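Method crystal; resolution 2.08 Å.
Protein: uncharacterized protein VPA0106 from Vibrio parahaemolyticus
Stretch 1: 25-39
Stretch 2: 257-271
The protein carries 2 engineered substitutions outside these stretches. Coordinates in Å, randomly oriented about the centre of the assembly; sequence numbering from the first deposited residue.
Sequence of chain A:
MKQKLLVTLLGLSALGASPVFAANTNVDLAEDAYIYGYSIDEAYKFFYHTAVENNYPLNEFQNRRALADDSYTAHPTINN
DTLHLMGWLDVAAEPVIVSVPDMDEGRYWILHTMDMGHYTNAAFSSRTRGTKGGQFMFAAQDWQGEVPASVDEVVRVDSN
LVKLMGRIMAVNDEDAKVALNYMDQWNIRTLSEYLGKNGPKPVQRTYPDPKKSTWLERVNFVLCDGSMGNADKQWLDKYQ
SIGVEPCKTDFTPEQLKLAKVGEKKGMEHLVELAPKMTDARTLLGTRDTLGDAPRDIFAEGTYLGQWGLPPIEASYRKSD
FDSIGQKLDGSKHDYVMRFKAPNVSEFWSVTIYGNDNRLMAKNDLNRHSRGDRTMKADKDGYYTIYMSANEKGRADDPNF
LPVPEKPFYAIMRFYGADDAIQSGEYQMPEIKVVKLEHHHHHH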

# COMPACT_ATOMS: atom_id res chain seq x y z
N THR A 25 19.75 25.44 -13.25
CA THR A 25 19.93 26.52 -12.23
C THR A 25 18.64 26.65 -11.42
O THR A 25 18.47 25.99 -10.39
CB THR A 25 20.25 27.83 -12.92
N ASN A 26 17.74 27.52 -11.86
CA ASN A 26 16.47 27.66 -11.18
C ASN A 26 15.57 26.59 -11.79
O ASN A 26 14.57 26.19 -11.20
CB ASN A 26 15.87 29.05 -11.38
CG ASN A 26 16.35 30.05 -10.35
OD1 ASN A 26 16.95 29.67 -9.34
ND2 ASN A 26 16.10 31.33 -10.59
N VAL A 27 15.96 26.14 -12.99
CA VAL A 27 15.23 25.09 -13.69
C VAL A 27 15.53 23.77 -12.97
O VAL A 27 14.66 22.91 -12.83
CB VAL A 27 15.67 24.98 -15.16
CG1 VAL A 27 15.10 23.73 -15.80
CG2 VAL A 27 15.21 26.21 -15.92
N ASP A 28 16.77 23.63 -12.51
CA ASP A 28 17.18 22.44 -11.78
C ASP A 28 16.43 22.39 -10.45
O ASP A 28 15.91 21.35 -10.05
CB ASP A 28 18.69 22.46 -11.50
CG ASP A 28 19.53 22.27 -12.75
OD1 ASP A 28 18.98 21.79 -13.76
OD2 ASP A 28 20.74 22.59 -12.71
N LEU A 29 16.36 23.53 -9.77
CA LEU A 29 15.67 23.61 -8.49
C LEU A 29 14.19 23.30 -8.68
O LEU A 29 13.60 22.55 -7.91
CB LEU A 29 15.85 25.00 -7.87
CG LEU A 29 15.48 25.13 -6.39
CD1 LEU A 29 16.21 24.06 -5.58
CD2 LEU A 29 15.85 26.52 -5.89
N ALA A 30 13.60 23.87 -9.73
CA ALA A 30 12.19 23.65 -10.03
C ALA A 30 11.89 22.16 -10.25
O ALA A 30 10.85 21.66 -9.82
CB ALA A 30 11.77 24.46 -11.25
N GLU A 31 12.81 21.46 -10.91
CA GLU A 31 12.63 20.03 -11.15
C GLU A 31 12.63 19.27 -9.83
O GLU A 31 11.78 18.41 -9.59
CB GLU A 31 13.75 19.48 -12.04
CG GLU A 31 13.61 17.98 -12.30
CD GLU A 31 14.75 17.41 -13.12
OE1 GLU A 31 15.50 18.20 -13.74
OE2 GLU A 31 14.90 16.17 -13.17
N ASP A 32 13.59 19.59 -8.97
CA ASP A 32 13.67 18.92 -7.68
C ASP A 32 12.46 19.29 -6.82
O ASP A 32 11.95 18.47 -6.08
CB ASP A 32 14.97 19.28 -6.96
CG ASP A 32 16.20 18.75 -7.68
OD1 ASP A 32 16.10 17.70 -8.34
OD2 ASP A 32 17.27 19.38 -7.57
N ALA A 33 12.01 20.54 -6.92
CA ALA A 33 10.86 20.99 -6.14
C ALA A 33 9.64 20.16 -6.51
O ALA A 33 8.92 19.69 -5.63
CB ALA A 33 10.59 22.48 -6.39
N TYR A 34 9.41 19.97 -7.80
CA TYR A 34 8.27 19.18 -8.22
C TYR A 34 8.41 17.72 -7.78
O TYR A 34 7.43 17.11 -7.36
CB TYR A 34 8.09 19.22 -9.74
CG TYR A 34 6.99 18.29 -10.20
CD1 TYR A 34 5.65 18.64 -10.05
CD2 TYR A 34 7.29 17.03 -10.70
CE1 TYR A 34 4.63 17.75 -10.40
CE2 TYR A 34 6.28 16.13 -11.05
CZ TYR A 34 4.96 16.49 -10.89
OH TYR A 34 3.97 15.60 -11.24
N ILE A 35 9.61 17.16 -7.89
CA ILE A 35 9.81 15.77 -7.50
C ILE A 35 9.53 15.58 -6.01
O ILE A 35 8.99 14.54 -5.61
CB ILE A 35 11.23 15.29 -7.90
CG1 ILE A 35 11.29 15.11 -9.42
CG2 ILE A 35 11.56 13.96 -7.21
CD1 ILE A 35 12.69 14.91 -9.98
N TYR A 36 9.86 16.56 -5.18
CA TYR A 36 9.56 16.48 -3.75
C TYR A 36 8.04 16.54 -3.58
O TYR A 36 7.45 15.76 -2.82
CB TYR A 36 10.19 17.65 -2.98
CG TYR A 36 9.44 18.01 -1.71
CD1 TYR A 36 9.59 17.27 -0.53
CD2 TYR A 36 8.52 19.06 -1.70
CE1 TYR A 36 8.84 17.56 0.61
CE2 TYR A 36 7.76 19.37 -0.56
CZ TYR A 36 7.93 18.61 0.59
OH TYR A 36 7.16 18.91 1.69
N GLY A 37 7.40 17.45 -4.31
CA GLY A 37 5.96 17.61 -4.21
C GLY A 37 5.12 16.51 -4.83
O GLY A 37 3.97 16.31 -4.44
N TYR A 38 5.71 15.80 -5.78
CA TYR A 38 5.03 14.71 -6.49
C TYR A 38 4.26 13.74 -5.59
O TYR A 38 3.07 13.49 -5.81
CB TYR A 38 6.03 13.92 -7.32
CG TYR A 38 5.44 12.72 -8.03
CD1 TYR A 38 4.77 12.86 -9.25
CD2 TYR A 38 5.54 11.45 -7.48
CE1 TYR A 38 4.22 11.75 -9.90
CE2 TYR A 38 5.00 10.33 -8.12
CZ TYR A 38 4.34 10.49 -9.33
OH TYR A 38 3.80 9.39 -9.96
N SER A 39 4.94 13.18 -4.60
CA SER A 39 4.28 12.22 -3.71
C SER A 39 3.06 12.82 -3.02
O SER A 39 2.02 12.17 -2.90
CB SER A 39 5.28 11.70 -2.67
OG SER A 39 6.35 11.01 -3.29
N LYS A 257 5.92 29.92 -13.79
CA LYS A 257 6.70 29.43 -14.93
C LYS A 257 7.62 28.30 -14.50
O LYS A 257 7.74 27.29 -15.20
CB LYS A 257 7.52 30.56 -15.55
CG LYS A 257 8.32 30.14 -16.79
CD LYS A 257 9.00 31.32 -17.45
CE LYS A 257 10.50 31.33 -17.19
NZ LYS A 257 11.14 32.59 -17.69
N LEU A 258 8.27 28.46 -13.36
CA LEU A 258 9.18 27.44 -12.86
C LEU A 258 8.40 26.17 -12.52
O LEU A 258 8.88 25.06 -12.75
CB LEU A 258 9.94 27.96 -11.65
CG LEU A 258 10.98 29.03 -12.00
CD1 LEU A 258 11.59 29.59 -10.72
CD2 LEU A 258 12.06 28.42 -12.87
N ALA A 259 7.20 26.34 -11.98
CA ALA A 259 6.35 25.21 -11.62
C ALA A 259 6.00 24.37 -12.85
O ALA A 259 6.01 23.13 -12.77
CB ALA A 259 5.09 25.71 -10.98
N LYS A 260 5.68 25.03 -13.96
CA LYS A 260 5.35 24.32 -15.20
C LYS A 260 6.60 23.59 -15.72
O LYS A 260 6.53 22.41 -16.08
CB LYS A 260 4.84 25.32 -16.23
CG LYS A 260 4.62 24.75 -17.61
CD LYS A 260 3.20 25.01 -18.10
CE LYS A 260 3.06 24.56 -19.54
NZ LYS A 260 4.32 24.79 -20.31
N VAL A 261 7.73 24.27 -15.77
CA VAL A 261 8.95 23.64 -16.25
C VAL A 261 9.36 22.51 -15.31
O VAL A 261 9.77 21.43 -15.76
CB VAL A 261 10.06 24.67 -16.32
CG1 VAL A 261 11.34 23.99 -16.67
CG2 VAL A 261 9.73 25.72 -17.37
N GLY A 262 9.24 22.74 -14.00
CA GLY A 262 9.61 21.71 -13.04
C GLY A 262 8.80 20.44 -13.17
O GLY A 262 9.33 19.34 -13.04
N GLU A 263 7.50 20.58 -13.40
CA GLU A 263 6.65 19.41 -13.54
C GLU A 263 7.04 18.63 -14.79
O GLU A 263 7.11 17.40 -14.76
CB GLU A 263 5.18 19.82 -13.63
CG GLU A 263 4.23 18.64 -13.75
CD GLU A 263 2.77 19.04 -13.71
OE1 GLU A 263 2.48 20.26 -13.65
OE2 GLU A 263 1.91 18.14 -13.75
N LYS A 264 7.29 19.34 -15.88
CA LYS A 264 7.65 18.68 -17.13
C LYS A 264 8.95 17.88 -17.01
O LYS A 264 8.96 16.68 -17.27
CB LYS A 264 7.79 19.70 -18.26
CG LYS A 264 7.24 19.21 -19.59
CD LYS A 264 8.04 19.75 -20.76
CE LYS A 264 7.30 19.57 -22.09
NZ LYS A 264 6.99 18.15 -22.43
N LYS A 265 10.03 18.54 -16.60
CA LYS A 265 11.30 17.83 -16.44
C LYS A 265 11.22 16.80 -15.31
O LYS A 265 11.76 15.70 -15.42
CB LYS A 265 12.44 18.82 -16.15
CG LYS A 265 12.88 19.64 -17.36
CD LYS A 265 14.06 20.55 -17.01
CE LYS A 265 15.37 20.03 -17.59
NZ LYS A 265 15.64 18.62 -17.22
N GLY A 266 10.52 17.16 -14.24
CA GLY A 266 10.37 16.25 -13.12
C GLY A 266 9.76 14.93 -13.52
O GLY A 266 10.32 13.87 -13.21
N MSE A 267 8.62 14.97 -14.21
CA MSE A 267 7.94 13.76 -14.66
C MSE A 267 8.82 12.95 -15.61
O MSE A 267 8.89 11.73 -15.51
CB MSE A 267 6.62 14.09 -15.37
CG MSE A 267 5.42 14.22 -14.45
SE MSE A 267 5.17 12.72 -13.22
CE MSE A 267 4.90 11.29 -14.49
N GLU A 268 9.48 13.63 -16.55
CA GLU A 268 10.36 12.95 -17.50
C GLU A 268 11.36 12.13 -16.70
O GLU A 268 11.53 10.94 -16.93
CB GLU A 268 11.10 13.96 -18.38
CG GLU A 268 10.23 14.64 -19.43
CD GLU A 268 10.96 15.73 -20.19
OE1 GLU A 268 10.31 16.42 -21.01
OE2 GLU A 268 12.18 15.92 -19.99
N HIS A 269 12.01 12.78 -15.75
CA HIS A 269 13.00 12.14 -14.90
C HIS A 269 12.43 10.90 -14.20
O HIS A 269 13.09 9.86 -14.13
CB HIS A 269 13.51 13.12 -13.85
CG HIS A 269 14.50 12.52 -12.90
ND1 HIS A 269 15.81 12.28 -13.24
CD2 HIS A 269 14.36 12.10 -11.62
CE1 HIS A 269 16.44 11.73 -12.21
NE2 HIS A 269 15.58 11.61 -11.22
N LEU A 270 11.21 11.01 -13.68
CA LEU A 270 10.59 9.88 -12.99
C LEU A 270 10.30 8.71 -13.91
O LEU A 270 10.44 7.55 -13.52
CB LEU A 270 9.30 10.31 -12.30
CG LEU A 270 9.40 11.27 -11.11
CD1 LEU A 270 8.04 11.32 -10.43
CD2 LEU A 270 10.46 10.81 -10.13
N VAL A 271 9.88 9.01 -15.14
CA VAL A 271 9.59 7.95 -16.09
C VAL A 271 10.89 7.22 -16.43
O VAL A 271 10.94 6.00 -16.41
CB VAL A 271 8.96 8.52 -17.38
CG1 VAL A 271 8.75 7.41 -18.40
CG2 VAL A 271 7.63 9.18 -17.05

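The helical segments 26-39 and 257-271 cross at 69° with their axes only 7.3 Å apart, a closeness that small residues make possible. N26 meets L258 with both backbone and side chain: its O lies 3.7 Å and its CB 4.1 Å from L258 CD2. V27 then offers a branched apolar surface, its CG1 packing 3.9 Å from V261 CG1 and 3.6 Å from CD of K265, whose aliphatic chain serves here as a hydrophobic neighbour.

A30 points toward the partner helix, and its methyl is small enough for CB to approach L258 O to 3.3 Å. Here the backbones nearly touch: the CA atoms of E31 and G262 are 3.9 Å apart, and G262 CA makes a CA-H...O contact of 3.5 Å with A30 O. Glycine suits this position because a CB on G262 would fall 2.3 Å from A30 O, a clash.

E31 starts sideways, but its extended chain brings the carboxylate to the other helix. OE1 forms a salt bridge with K265 NZ at 3.5 Å, while CG passes 3.7 Å from G266 N.

Y34 is the knob of the interface, seated among G262, E263, G266 and M267. Its flat ring takes E263 over one face, with E263 CA 3.7 Å from the ring centroid in a CH-pi contact. G266 leaves room for the ring, since a CB there would lie 2.6 Å from Y34 CD2.

I35 starts sideways, but its end comes nearer, CD1 lying 3.7 Å from H269 CD2. One turn beyond Y34, Y38 closes the contact: L270 CD1 sits 3.6 Å from its ring centroid, almost on the normal, and M267 SE lies 3.6 Å from Y38 CE1. The selenium also meets the edge of the Y34 ring, so this selenomethionine links both tyrosines. No hydrogen bond joins the helices; packing dominates.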